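Local coordinates for protein putative aldo/keto reductase (Salmonella enterica subsp. enterica serovar Typhimurium, PDB 4R9O) that probably works as an NADP(H)-dependent oxidoreductase of the aldo/keto reductase family, built on a TIM barrel, at residues 39-44 against 75-80; 50-55 against 65-70; 166-171 against 205-210; 180-185 against 196-201; 235-240 against 246-251. One frame throughout, in Å; residues are numbered along the deposited sequence.

Interaction 1: residues 39-44 against 75-80; sequences SFIEEH and PHLREK
Leu77 reaches across to helix 34-46 and settles against Ile41 and Glu42, so that one face of that helix meets the loop that runs from helix 63-73 to strand 82-90. The nearest backbone approach is 7.8 Å, from CA of Glu42 to CA of Leu77, so the gap is bridged by side chains. From the CB of Leu77, which points toward the helix, CG follows with its bond anti to the carbonyl carbon (chi1 -62°). On its own side of the contact this CG rests over one face of the His76 ring, displaced toward the rim. At the fork the two methyls divide the work. CD1 goes to Ile41, with its CG2 at 3.7 Å and its CB at 4.2 Å, while CD2 meets CG of Glu42 at 4.0 Å, the glutamate stem crossing the leucine at about a right angle. Glu42 then runs on in an extended chain, and its OE2 ends 4.0 Å from NE2 of His76, near the plane of the imidazole. The carboxylate and ring planes are 54° apart. Beside the same ring, in its plane, lies NZ of Lys80, which donates to O of His76 at 2.9 Å from well above the carbonyl plane. Deeper in, Ile41 also touches Phe67 and Ala70, and Leu77 touches Leu71, so the apolar part joins the outer helices of the barrel. No hydrogen bond crosses the contact. Dispersion between aliphatic groups carries it, and the acid and imidazole at its outer end would add at most a loose attraction if the histidine were protonated.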
# COMPACT_ATOMS: atom_id res chain seq x y z
N SER C 39 13.79 -46.63 -4.29
CA SER C 39 15.14 -46.34 -4.78
C SER C 39 15.53 -44.87 -4.58
O SER C 39 16.66 -44.58 -4.19
CB SER C 39 15.25 -46.71 -6.26
OG SER C 39 14.84 -48.05 -6.45
N PHE C 40 14.58 -43.97 -4.85
CA PHE C 40 14.81 -42.53 -4.68
C PHE C 40 15.07 -42.16 -3.22
O PHE C 40 15.97 -41.38 -2.92
CB PHE C 40 13.61 -41.73 -5.21
CG PHE C 40 13.74 -40.25 -5.04
CD1 PHE C 40 14.61 -39.52 -5.84
CD2 PHE C 40 13.01 -39.58 -4.07
CE1 PHE C 40 14.75 -38.16 -5.68
CE2 PHE C 40 13.15 -38.21 -3.89
CZ PHE C 40 14.01 -37.49 -4.70
N ILE C 41 14.28 -42.73 -2.32
CA ILE C 41 14.48 -42.55 -0.88
C ILE C 41 15.86 -43.06 -0.48
O ILE C 41 16.62 -42.34 0.17
CB ILE C 41 13.40 -43.29 -0.06
CG1 ILE C 41 12.02 -42.65 -0.29
CG2 ILE C 41 13.75 -43.28 1.43
CD1 ILE C 41 10.87 -43.46 0.27
N GLU C 42 16.19 -44.28 -0.88
CA GLU C 42 17.50 -44.86 -0.59
C GLU C 42 18.63 -43.99 -1.13
O GLU C 42 19.70 -43.90 -0.52
CB GLU C 42 17.61 -46.27 -1.18
CG GLU C 42 16.79 -47.30 -0.45
CD GLU C 42 16.91 -48.68 -1.05
OE1 GLU C 42 17.38 -48.78 -2.20
OE2 GLU C 42 16.54 -49.66 -0.37
N GLU C 43 18.40 -43.34 -2.27
CA GLU C 43 19.44 -42.52 -2.89
C GLU C 43 19.67 -41.20 -2.14
O GLU C 43 20.82 -40.76 -2.02
CB GLU C 43 19.11 -42.25 -4.36
CG GLU C 43 19.68 -43.32 -5.30
CD GLU C 43 19.14 -43.25 -6.72
OE1 GLU C 43 18.10 -42.59 -6.93
OE2 GLU C 43 19.74 -43.86 -7.62
N HIS C 44 18.62 -40.57 -1.62
CA HIS C 44 18.87 -39.32 -0.92
C HIS C 44 19.32 -39.63 0.51
O HIS C 44 20.07 -38.86 1.12
CB HIS C 44 17.67 -38.35 -1.00
CG HIS C 44 16.46 -38.72 -0.18
ND1 HIS C 44 16.47 -38.83 1.19
CD2 HIS C 44 15.16 -38.89 -0.56
CE1 HIS C 44 15.25 -39.11 1.62
NE2 HIS C 44 14.44 -39.14 0.58
N PRO C 75 10.62 -51.69 4.95
CA PRO C 75 10.32 -51.29 6.33
C PRO C 75 11.54 -50.89 7.15
O PRO C 75 11.38 -50.26 8.20
CB PRO C 75 9.65 -52.54 6.92
CG PRO C 75 10.19 -53.66 6.11
CD PRO C 75 10.32 -53.12 4.72
N HIS C 76 12.73 -51.26 6.69
CA HIS C 76 13.95 -50.88 7.39
C HIS C 76 14.25 -49.39 7.23
O HIS C 76 15.00 -48.81 8.01
CB HIS C 76 15.13 -51.71 6.87
CG HIS C 76 15.43 -51.50 5.42
ND1 HIS C 76 14.65 -52.03 4.41
CD2 HIS C 76 16.41 -50.80 4.80
CE1 HIS C 76 15.14 -51.67 3.24
NE2 HIS C 76 16.21 -50.93 3.44
N LEU C 77 13.65 -48.76 6.21
CA LEU C 77 13.91 -47.36 5.92
C LEU C 77 13.34 -46.43 6.99
O LEU C 77 13.91 -45.37 7.26
CB LEU C 77 13.30 -46.96 4.57
CG LEU C 77 13.81 -47.64 3.30
CD1 LEU C 77 13.31 -46.88 2.08
CD2 LEU C 77 15.33 -47.75 3.30
N ARG C 78 12.22 -46.84 7.58
CA ARG C 78 11.48 -46.03 8.55
C ARG C 78 12.36 -45.45 9.66
O ARG C 78 12.31 -44.25 9.94
CB ARG C 78 10.37 -46.88 9.17
CG ARG C 78 9.56 -46.19 10.26
CD ARG C 78 8.92 -44.93 9.73
NE ARG C 78 9.71 -43.76 10.07
CZ ARG C 78 9.45 -42.93 11.07
NH1 ARG C 78 10.24 -41.90 11.30
NH2 ARG C 78 8.39 -43.14 11.84
N GLU C 79 13.16 -46.31 10.28
CA GLU C 79 14.02 -45.92 11.38
C GLU C 79 15.10 -44.94 10.95
O GLU C 79 15.68 -44.23 11.77
CB GLU C 79 14.68 -47.15 12.00
CG GLU C 79 13.73 -48.26 12.36
CD GLU C 79 14.43 -49.61 12.42
OE1 GLU C 79 15.15 -49.95 11.45
OE2 GLU C 79 14.29 -50.32 13.44
N LYS C 80 15.38 -44.91 9.65
CA LYS C 80 16.46 -44.09 9.12
C LYS C 80 15.99 -42.68 8.77
O LYS C 80 16.79 -41.81 8.45
CB LYS C 80 17.09 -44.75 7.89
CG LYS C 80 17.61 -46.16 8.13
CD LYS C 80 18.31 -46.69 6.89
CE LYS C 80 18.86 -48.11 7.09
NZ LYS C 80 17.79 -49.13 7.22

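Interaction 2: residues 50-55 against 65-70; sequences TTVDHA and AAFGEA
His54 sets the edge of its imidazole against the face of Phe67, a T-shaped pair that joins the residue just after strand 51-53 of the TIM barrel to helix 63-73 on its outside. The planes stand 70° apart, with the ring centroids 4.4 Å from each other. Phe67 puts its ring there by holding CG anti to the backbone N (chi1 -161°), which carries it away from the helix toward the strand. The imidazole meets it with its CE1-NE2 side, displaced from the centre of the phenyl toward its rim on the CB side, and CE1 comes 3.5 Å from CB of Phe67. Val52, two residues back on the strand, supplies a looser contact, its CG2 4.3 Å from CZ of Phe67 and oblique to the ring. Tyr24 completes a small aromatic cluster, meeting Phe67 edge-to-face and His54 with nearly parallel rings. Val52, His54 and Phe67 are buried, and the side chain of His54 is about 5 Å from that of Tyr58, the probable proton donor, so the pair lies beside the probable active site. At the closest point NE2 of His54 is 3.3 Å from both CG and CD1 of Phe67.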
# COMPACT_ATOMS: atom_id res chain seq x y z
N THR C 50 17.99 -37.25 5.53
CA THR C 50 17.16 -38.16 6.31
C THR C 50 15.78 -37.60 6.68
O THR C 50 14.85 -38.35 6.96
CB THR C 50 17.89 -38.56 7.61
OG1 THR C 50 18.13 -37.39 8.40
CG2 THR C 50 19.22 -39.26 7.29
N THR C 51 15.65 -36.27 6.69
CA THR C 51 14.39 -35.65 7.07
C THR C 51 13.49 -35.43 5.86
O THR C 51 13.93 -34.91 4.83
CB THR C 51 14.60 -34.30 7.77
OG1 THR C 51 15.62 -34.42 8.78
CG2 THR C 51 13.30 -33.85 8.42
N VAL C 52 12.23 -35.84 5.97
CA VAL C 52 11.30 -35.74 4.85
C VAL C 52 10.03 -35.00 5.26
O VAL C 52 9.54 -35.12 6.39
CB VAL C 52 10.93 -37.13 4.28
CG1 VAL C 52 12.19 -37.87 3.76
CG2 VAL C 52 10.22 -37.97 5.31
N ASP C 53 9.50 -34.21 4.34
CA ASP C 53 8.41 -33.31 4.66
C ASP C 53 7.14 -33.67 3.90
O ASP C 53 7.14 -33.74 2.67
CB ASP C 53 8.84 -31.86 4.37
CG ASP C 53 7.76 -30.86 4.73
OD1 ASP C 53 7.65 -30.50 5.92
OD2 ASP C 53 7.02 -30.45 3.81
N HIS C 54 6.06 -33.90 4.65
CA HIS C 54 4.75 -34.29 4.11
C HIS C 54 3.64 -33.38 4.63
O HIS C 54 3.88 -32.53 5.48
CB HIS C 54 4.43 -35.74 4.49
CG HIS C 54 5.20 -36.76 3.69
ND1 HIS C 54 4.76 -37.22 2.48
CD2 HIS C 54 6.37 -37.38 3.94
CE1 HIS C 54 5.64 -38.10 2.00
NE2 HIS C 54 6.63 -38.21 2.87
N ALA C 55 2.42 -33.59 4.13
CA ALA C 55 1.22 -32.95 4.71
C ALA C 55 0.00 -33.77 4.34
O ALA C 55 -0.00 -34.45 3.32
CB ALA C 55 1.06 -31.51 4.21
N ALA C 65 -0.03 -41.51 1.51
CA ALA C 65 -0.29 -42.92 1.28
C ALA C 65 0.66 -43.51 0.24
O ALA C 65 1.03 -44.68 0.33
CB ALA C 65 -1.74 -43.12 0.83
N ALA C 66 1.02 -42.71 -0.76
CA ALA C 66 1.97 -43.17 -1.77
C ALA C 66 3.33 -43.42 -1.12
O ALA C 66 4.04 -44.37 -1.46
CB ALA C 66 2.09 -42.16 -2.89
N PHE C 67 3.68 -42.57 -0.16
CA PHE C 67 4.93 -42.72 0.57
C PHE C 67 4.92 -43.97 1.44
O PHE C 67 5.90 -44.71 1.49
CB PHE C 67 5.21 -41.49 1.43
CG PHE C 67 6.64 -41.36 1.84
CD1 PHE C 67 7.56 -40.73 1.02
CD2 PHE C 67 7.08 -41.89 3.05
CE1 PHE C 67 8.90 -40.62 1.40
CE2 PHE C 67 8.42 -41.78 3.43
CZ PHE C 67 9.32 -41.14 2.61
N GLY C 68 3.81 -44.22 2.12
CA GLY C 68 3.67 -45.39 2.96
C GLY C 68 3.74 -46.71 2.21
O GLY C 68 4.09 -47.74 2.78
N GLU C 69 3.41 -46.69 0.92
CA GLU C 69 3.54 -47.89 0.10
C GLU C 69 5.00 -48.25 -0.11
O GLU C 69 5.36 -49.43 -0.16
CB GLU C 69 2.87 -47.69 -1.26
CG GLU C 69 1.36 -47.60 -1.20
CD GLU C 69 0.75 -47.30 -2.55
OE1 GLU C 69 1.51 -46.95 -3.49
OE2 GLU C 69 -0.49 -47.44 -2.70
N ALA C 70 5.86 -47.24 -0.23
CA ALA C 70 7.29 -47.46 -0.35
C ALA C 70 7.86 -47.98 0.97
O ALA C 70 8.67 -48.91 0.99
CB ALA C 70 8.01 -46.18 -0.77

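Interaction 3: residues 166-171 against 205-210; sequences AQFTLL and LRIRPM
Phe168 sets the CE2 and CZ end of its ring against the touching CD1 methyls of Leu205 and Ile207, which come at it from the opposite direction. In this TIM barrel the pair of segments joins helix 165-173 to the loop that leads from helix 198-205 into strand 210-212, the closing limb of a beta-alpha-beta unit. At chi1 -174° the ring stands opposite the backbone N and projects from the helix toward the loop. Neither methyl approach is square to the ring: CE2 is 3.7 Å from CD1 of Leu205, CZ is 3.8 Å from CD1 of Ile207, and both lie obliquely to it. Between these two residues Arg206 leaves the helix with positive phi (59°) and forms a Schellman motif, with two bonds back into the last turn. The chain turns by about a right angle there, consistent with the CB atoms of Leu205 and Ile207 both facing Phe168 while the arginine points elsewhere, to a salt bridge of its NH1 with Asp140 OD2 of a third subunit. Gln201, Leu179 and Asn182 pack round the phenylalanine as well, and elsewhere on the helix Thr169 and Leu170 touch Gln204 of a second subunit. The contact is wholly apolar, without a hydrogen bond across it. Its two methyls also touch one another: CD1 of Leu205 lies 4.1 Å from CD1 of Ile207, each lodged against a neighbouring carbon of the phenylalanine ring.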
# COMPACT_ATOMS: atom_id res chain seq x y z
N ALA C 166 3.45 -13.37 16.69
CA ALA C 166 2.41 -13.34 17.71
C ALA C 166 1.59 -14.65 17.72
O ALA C 166 1.21 -15.16 18.77
CB ALA C 166 1.48 -12.13 17.51
N GLN C 167 1.34 -15.21 16.54
CA GLN C 167 0.68 -16.52 16.48
C GLN C 167 1.55 -17.62 17.10
O GLN C 167 1.06 -18.52 17.79
CB GLN C 167 0.31 -16.86 15.04
CG GLN C 167 -0.86 -16.01 14.52
CD GLN C 167 -0.84 -15.85 13.02
OE1 GLN C 167 -1.74 -15.27 12.42
NE2 GLN C 167 0.21 -16.38 12.39
N PHE C 168 2.86 -17.52 16.84
CA PHE C 168 3.83 -18.47 17.38
C PHE C 168 3.83 -18.38 18.92
O PHE C 168 3.78 -19.40 19.61
CB PHE C 168 5.22 -18.18 16.80
CG PHE C 168 6.26 -19.19 17.19
CD1 PHE C 168 6.58 -20.24 16.35
CD2 PHE C 168 6.93 -19.08 18.39
CE1 PHE C 168 7.55 -21.18 16.70
CE2 PHE C 168 7.89 -20.01 18.76
CZ PHE C 168 8.20 -21.06 17.91
N THR C 169 3.89 -17.17 19.45
CA THR C 169 3.95 -16.99 20.89
C THR C 169 2.66 -17.45 21.58
O THR C 169 2.69 -18.03 22.66
CB THR C 169 4.24 -15.54 21.22
OG1 THR C 169 5.54 -15.22 20.72
CG2 THR C 169 4.20 -15.31 22.72
N LEU C 170 1.54 -17.17 20.94
CA LEU C 170 0.25 -17.63 21.43
C LEU C 170 0.25 -19.15 21.64
O LEU C 170 -0.08 -19.64 22.72
CB LEU C 170 -0.86 -17.23 20.46
CG LEU C 170 -2.22 -17.93 20.68
CD1 LEU C 170 -2.75 -17.67 22.11
CD2 LEU C 170 -3.23 -17.47 19.63
N LEU C 171 0.61 -19.90 20.60
CA LEU C 171 0.55 -21.35 20.70
C LEU C 171 1.58 -21.82 21.70
O LEU C 171 1.28 -22.67 22.54
CB LEU C 171 0.77 -22.01 19.34
CG LEU C 171 0.62 -23.54 19.29
CD1 LEU C 171 -0.67 -24.03 19.95
CD2 LEU C 171 0.69 -24.03 17.85
N LEU C 205 15.09 -17.30 19.65
CA LEU C 205 14.72 -18.51 20.37
C LEU C 205 15.61 -19.71 20.05
O LEU C 205 15.43 -20.77 20.63
CB LEU C 205 13.25 -18.87 20.07
CG LEU C 205 12.22 -17.85 20.53
CD1 LEU C 205 10.81 -18.36 20.24
CD2 LEU C 205 12.38 -17.58 22.00
N ARG C 206 16.56 -19.52 19.14
CA ARG C 206 17.46 -20.59 18.67
C ARG C 206 16.68 -21.75 18.05
O ARG C 206 17.04 -22.92 18.23
CB ARG C 206 18.36 -21.09 19.79
CG ARG C 206 19.16 -19.95 20.45
CD ARG C 206 20.27 -20.44 21.36
NE ARG C 206 20.97 -19.31 21.98
CZ ARG C 206 21.94 -18.62 21.40
NH1 ARG C 206 22.38 -18.95 20.18
NH2 ARG C 206 22.51 -17.61 22.04
N ILE C 207 15.62 -21.41 17.33
CA ILE C 207 14.80 -22.36 16.59
C ILE C 207 15.06 -22.16 15.11
O ILE C 207 14.95 -21.05 14.59
CB ILE C 207 13.30 -22.17 16.90
CG1 ILE C 207 13.03 -22.56 18.36
CG2 ILE C 207 12.42 -22.97 15.93
CD1 ILE C 207 11.72 -22.08 18.91
N ARG C 208 15.42 -23.24 14.43
CA ARG C 208 15.76 -23.14 13.02
C ARG C 208 14.55 -23.41 12.13
O ARG C 208 13.86 -24.43 12.28
CB ARG C 208 16.93 -24.08 12.70
CG ARG C 208 18.20 -23.69 13.45
CD ARG C 208 19.32 -24.71 13.31
NE ARG C 208 19.89 -24.76 11.96
CZ ARG C 208 21.12 -25.20 11.69
NH1 ARG C 208 21.91 -25.61 12.68
NH2 ARG C 208 21.56 -25.22 10.44
N PRO C 209 14.28 -22.50 11.18
CA PRO C 209 13.14 -22.71 10.29
C PRO C 209 13.44 -23.69 9.16
O PRO C 209 14.56 -23.71 8.65
CB PRO C 209 12.88 -21.32 9.73
CG PRO C 209 14.26 -20.68 9.73
CD PRO C 209 15.00 -21.24 10.91
N MET C 210 12.45 -24.50 8.80
CA MET C 210 12.48 -25.21 7.52
C MET C 210 11.99 -24.23 6.46
O MET C 210 10.98 -23.55 6.66
CB MET C 210 11.61 -26.47 7.54
CG MET C 210 11.94 -27.44 8.66
SD MET C 210 10.66 -28.70 8.88
CE MET C 210 10.82 -29.62 7.35

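Interaction 4: residues 180-185 against 196-201; sequences ATNQVE and DGTLDQ
A single water links Asn182 to Thr198 and Gln201, the polar bridge in an otherwise apolar meeting of strand 182-185 with helix 198-205. It accepts from ND2 of Asn182 at 3.2 Å and donates to the backbone O of Thr198 at 3.1 Å. Its second donation goes to OE1 of Gln201, so short at 2.5 Å that the exact length is doubtful. ND2 of Asn182 also donates to O of Phe163, so the amide has a second partner. Beside the water the packing is aliphatic. With chi1 of Thr198 at -65° OG1 lies beside the backbone N, which leaves CG2 opposite that N and turned to the strand, where it meets CG1 of Val184 tip to tip at 4.1 Å and passes ND2 of Asn182 at 4.2 Å. CG2 of Val184 is 4.4 Å from CD2 of Leu199. The same rotation leaves OG1 of Thr198 on the helix-start side, where it donates to OD1 of Asp196 at 3.0 Å. That oxygen also accepts from N of Thr198 (2.9 Å, 163° at the hydrogen), an Asx turn across the N-cap Gly197, and both donors come from one face of the carboxylate. The contact lies within the beta-alpha-beta crossover formed with strand 210-212, next to Asn162 and Trp212, which probably bind NADP(+). Methyl and hydroxyl of one threonine therefore split their tasks: the first packs on the strand, the second helps hold the helix start.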
# COMPACT_ATOMS: atom_id res chain seq x y z
N ALA C 180 9.28 -26.78 17.67
CA ALA C 180 10.61 -27.10 17.16
C ALA C 180 10.92 -26.41 15.84
O ALA C 180 12.06 -26.45 15.37
CB ALA C 180 10.76 -28.59 17.04
N THR C 181 9.92 -25.80 15.22
CA THR C 181 10.16 -25.04 14.00
C THR C 181 8.96 -24.18 13.61
O THR C 181 7.83 -24.40 14.05
CB THR C 181 10.50 -25.94 12.78
OG1 THR C 181 11.17 -25.17 11.78
CG2 THR C 181 9.23 -26.53 12.17
N ASN C 182 9.24 -23.20 12.76
CA ASN C 182 8.22 -22.44 12.05
C ASN C 182 8.65 -22.50 10.60
O ASN C 182 9.62 -21.85 10.21
CB ASN C 182 8.12 -21.00 12.58
CG ASN C 182 6.96 -20.21 11.96
OD1 ASN C 182 6.12 -20.75 11.22
ND2 ASN C 182 6.89 -18.91 12.29
N GLN C 183 7.98 -23.35 9.85
CA GLN C 183 8.30 -23.58 8.46
C GLN C 183 7.81 -22.41 7.62
O GLN C 183 6.61 -22.12 7.59
CB GLN C 183 7.68 -24.91 7.99
CG GLN C 183 8.19 -25.39 6.66
CD GLN C 183 7.63 -26.75 6.28
OE1 GLN C 183 6.97 -26.89 5.25
NE2 GLN C 183 7.95 -27.77 7.08
N VAL C 184 8.72 -21.70 6.96
CA VAL C 184 8.34 -20.46 6.28
C VAL C 184 8.97 -20.29 4.91
O VAL C 184 9.94 -20.97 4.58
CB VAL C 184 8.70 -19.23 7.14
CG1 VAL C 184 7.92 -19.25 8.47
CG2 VAL C 184 10.19 -19.17 7.38
N GLU C 185 8.41 -19.35 4.13
CA GLU C 185 8.89 -19.13 2.77
C GLU C 185 10.08 -18.18 2.73
O GLU C 185 10.00 -17.06 3.24
CB GLU C 185 7.77 -18.57 1.88
CG GLU C 185 8.23 -18.37 0.43
CD GLU C 185 7.11 -17.94 -0.50
OE1 GLU C 185 5.97 -17.76 -0.02
OE2 GLU C 185 7.39 -17.78 -1.72
N ASP C 196 10.74 -8.68 8.79
CA ASP C 196 9.45 -8.43 9.45
C ASP C 196 9.33 -9.01 10.86
O ASP C 196 8.28 -8.89 11.49
CB ASP C 196 8.28 -8.93 8.58
CG ASP C 196 8.05 -10.44 8.67
OD1 ASP C 196 8.84 -11.17 9.30
OD2 ASP C 196 7.00 -10.89 8.16
N GLY C 197 10.38 -9.67 11.35
CA GLY C 197 10.36 -10.16 12.72
C GLY C 197 10.22 -11.66 12.83
O GLY C 197 10.45 -12.25 13.89
N THR C 198 9.81 -12.30 11.75
CA THR C 198 9.64 -13.74 11.77
C THR C 198 10.97 -14.44 12.04
O THR C 198 11.07 -15.26 12.95
CB THR C 198 9.06 -14.25 10.47
OG1 THR C 198 7.73 -13.72 10.32
CG2 THR C 198 9.01 -15.79 10.47
N LEU C 199 11.98 -14.08 11.26
CA LEU C 199 13.29 -14.72 11.37
C LEU C 199 14.09 -14.20 12.56
O LEU C 199 14.95 -14.91 13.09
CB LEU C 199 14.08 -14.53 10.07
CG LEU C 199 13.48 -15.23 8.85
CD1 LEU C 199 14.27 -14.94 7.57
CD2 LEU C 199 13.39 -16.73 9.09
N ASP C 200 13.81 -12.96 12.98
CA ASP C 200 14.40 -12.43 14.20
C ASP C 200 13.99 -13.25 15.41
O ASP C 200 14.82 -13.61 16.25
CB ASP C 200 14.00 -10.96 14.43
CG ASP C 200 14.42 -10.05 13.30
OD1 ASP C 200 15.48 -10.30 12.69
OD2 ASP C 200 13.68 -9.08 13.02
N GLN C 201 12.68 -13.53 15.51
CA GLN C 201 12.16 -14.33 16.61
C GLN C 201 12.78 -15.73 16.64
O GLN C 201 13.12 -16.25 17.70
CB GLN C 201 10.63 -14.45 16.51
CG GLN C 201 10.04 -15.38 17.57
CD GLN C 201 8.58 -15.67 17.33
OE1 GLN C 201 8.22 -16.21 16.29
NE2 GLN C 201 7.73 -15.26 18.27
O HOH W 1 8.73 -16.99 14.00

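Interaction 5: residues 235-240 against 246-251; sequences VIAQEL and EQVVYA
Ala237 and Val248 bring their CA atoms to 6.2 Å of each other, a close approach of helix 227-240 to helix 245-254, which follows it after a short connection. The smallness of Ala237 permits this, since CG2 of Val248 reaches its CA as well as its CB, each at 3.7 Å. The other branch of the valine goes to Ile236: CG1 of Val248 lies 4.0 Å from CG2 of Ile236, and these two side chains cross at about a right angle. The first torsion of Val248 explains the division. With chi1 at 180° CG1 stands anti to the backbone N and CG2 anti to the carbonyl carbon, so the two methyls spread over successive residues of the facing helix. No hydrogen bond crosses, and all three residues are buried. Val248 touches Leu233 one turn earlier on the first helix, and Ile236 also packs on Ile291 of helix 285-296, which continues the apolar layer. Val249, next along the chain, leans on Leu215 and Leu220, both probable NADP(+) contacts. Two consecutive helices thus pack through small and branched residues, a purely hydrophobic join in the outer helical layer of a TIM barrel, within the connection between strands 210-212 and 261-264.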
# COMPACT_ATOMS: atom_id res chain seq x y z
N VAL C 235 26.28 -15.26 -13.14
CA VAL C 235 27.53 -14.52 -13.03
C VAL C 235 28.22 -14.83 -11.70
O VAL C 235 29.43 -15.06 -11.63
CB VAL C 235 27.31 -13.00 -13.14
CG1 VAL C 235 28.63 -12.25 -12.99
CG2 VAL C 235 26.64 -12.66 -14.47
N ILE C 236 27.43 -14.83 -10.63
CA ILE C 236 27.95 -15.13 -9.31
C ILE C 236 28.30 -16.61 -9.19
O ILE C 236 29.27 -16.98 -8.51
CB ILE C 236 26.95 -14.70 -8.23
CG1 ILE C 236 26.95 -13.17 -8.16
CG2 ILE C 236 27.29 -15.31 -6.89
CD1 ILE C 236 25.94 -12.59 -7.25
N ALA C 237 27.55 -17.46 -9.89
CA ALA C 237 27.90 -18.88 -9.96
C ALA C 237 29.30 -19.05 -10.54
O ALA C 237 30.14 -19.72 -9.94
CB ALA C 237 26.89 -19.64 -10.80
N GLN C 238 29.55 -18.42 -11.69
CA GLN C 238 30.87 -18.49 -12.32
C GLN C 238 31.97 -18.01 -11.38
O GLN C 238 33.02 -18.63 -11.29
CB GLN C 238 30.90 -17.66 -13.61
CG GLN C 238 30.03 -18.23 -14.72
CD GLN C 238 30.04 -17.36 -15.97
OE1 GLN C 238 30.29 -16.15 -15.91
NE2 GLN C 238 29.78 -17.97 -17.13
N GLU C 239 31.71 -16.91 -10.68
CA GLU C 239 32.66 -16.39 -9.70
C GLU C 239 32.99 -17.42 -8.62
O GLU C 239 34.10 -17.45 -8.11
CB GLU C 239 32.11 -15.12 -9.03
CG GLU C 239 31.98 -13.93 -9.95
CD GLU C 239 31.36 -12.73 -9.26
OE1 GLU C 239 31.21 -11.68 -9.91
OE2 GLU C 239 31.02 -12.84 -8.06
N LEU C 240 32.01 -18.25 -8.28
CA LEU C 240 32.18 -19.23 -7.21
C LEU C 240 32.57 -20.61 -7.74
O LEU C 240 32.79 -21.54 -6.97
CB LEU C 240 30.89 -19.34 -6.39
CG LEU C 240 30.47 -18.12 -5.57
CD1 LEU C 240 29.04 -18.25 -5.10
CD2 LEU C 240 31.39 -17.91 -4.38
N GLU C 246 21.14 -23.06 -8.84
CA GLU C 246 20.42 -23.60 -7.68
C GLU C 246 21.33 -23.62 -6.47
O GLU C 246 20.91 -23.32 -5.36
CB GLU C 246 19.90 -25.02 -7.94
CG GLU C 246 18.88 -25.15 -9.05
CD GLU C 246 19.52 -25.54 -10.37
OE1 GLU C 246 20.52 -24.89 -10.77
OE2 GLU C 246 19.03 -26.50 -11.01
N GLN C 247 22.59 -23.99 -6.69
CA GLN C 247 23.58 -23.99 -5.63
C GLN C 247 23.76 -22.63 -5.01
O GLN C 247 23.91 -22.50 -3.80
CB GLN C 247 24.92 -24.48 -6.16
CG GLN C 247 24.98 -25.95 -6.29
CD GLN C 247 26.15 -26.41 -7.10
OE1 GLN C 247 26.06 -27.40 -7.82
NE2 GLN C 247 27.26 -25.69 -7.00
N VAL C 248 23.78 -21.61 -5.86
CA VAL C 248 23.97 -20.24 -5.40
C VAL C 248 22.77 -19.81 -4.54
O VAL C 248 22.95 -19.29 -3.45
CB VAL C 248 24.17 -19.27 -6.58
CG1 VAL C 248 24.35 -17.83 -6.08
CG2 VAL C 248 25.37 -19.71 -7.42
N VAL C 249 21.56 -20.06 -5.03
CA VAL C 249 20.35 -19.71 -4.27
C VAL C 249 20.30 -20.44 -2.92
O VAL C 249 20.01 -19.82 -1.90
CB VAL C 249 19.08 -20.04 -5.07
CG1 VAL C 249 17.83 -19.83 -4.21
CG2 VAL C 249 19.02 -19.21 -6.35
N TYR C 250 20.57 -21.74 -2.91
CA TYR C 250 20.58 -22.48 -1.64
C TYR C 250 21.64 -21.91 -0.67
O TYR C 250 21.40 -21.80 0.53
CB TYR C 250 20.83 -23.98 -1.88
CG TYR C 250 19.63 -24.71 -2.46
CD1 TYR C 250 18.36 -24.55 -1.92
CD2 TYR C 250 19.77 -25.57 -3.55
CE1 TYR C 250 17.25 -25.22 -2.45
CE2 TYR C 250 18.68 -26.24 -4.09
CZ TYR C 250 17.43 -26.06 -3.54
OH TYR C 250 16.36 -26.74 -4.09
N ALA C 251 22.81 -21.57 -1.21
CA ALA C 251 23.89 -21.01 -0.41
C ALA C 251 23.46 -19.68 0.19
O ALA C 251 23.78 -19.37 1.34
CB ALA C 251 25.16 -20.84 -1.26

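Interactions 1 and 2 share one patch of the barrel, with CD1 of Ile41 touching CE1 of Phe67; interactions 3 and 4 share another, on the opposite side of the chain's centre, their centres 6 Å apart. The centre of interaction 5 is about 24 to 30 Å from those of the others. Interactions 2 and 4 reach the same sheet, where Asp53 and Gln183 probably hydrogen-bond; interactions 2 to 5 are buried contacts, and interaction 1 is only partly so. Chemistry follows place: an aromatic pair near the probable proton donor in 2, a water beside methyls in 4, apolar packing in 3 and 5, and an acid and histidine fringing the leucine in 1.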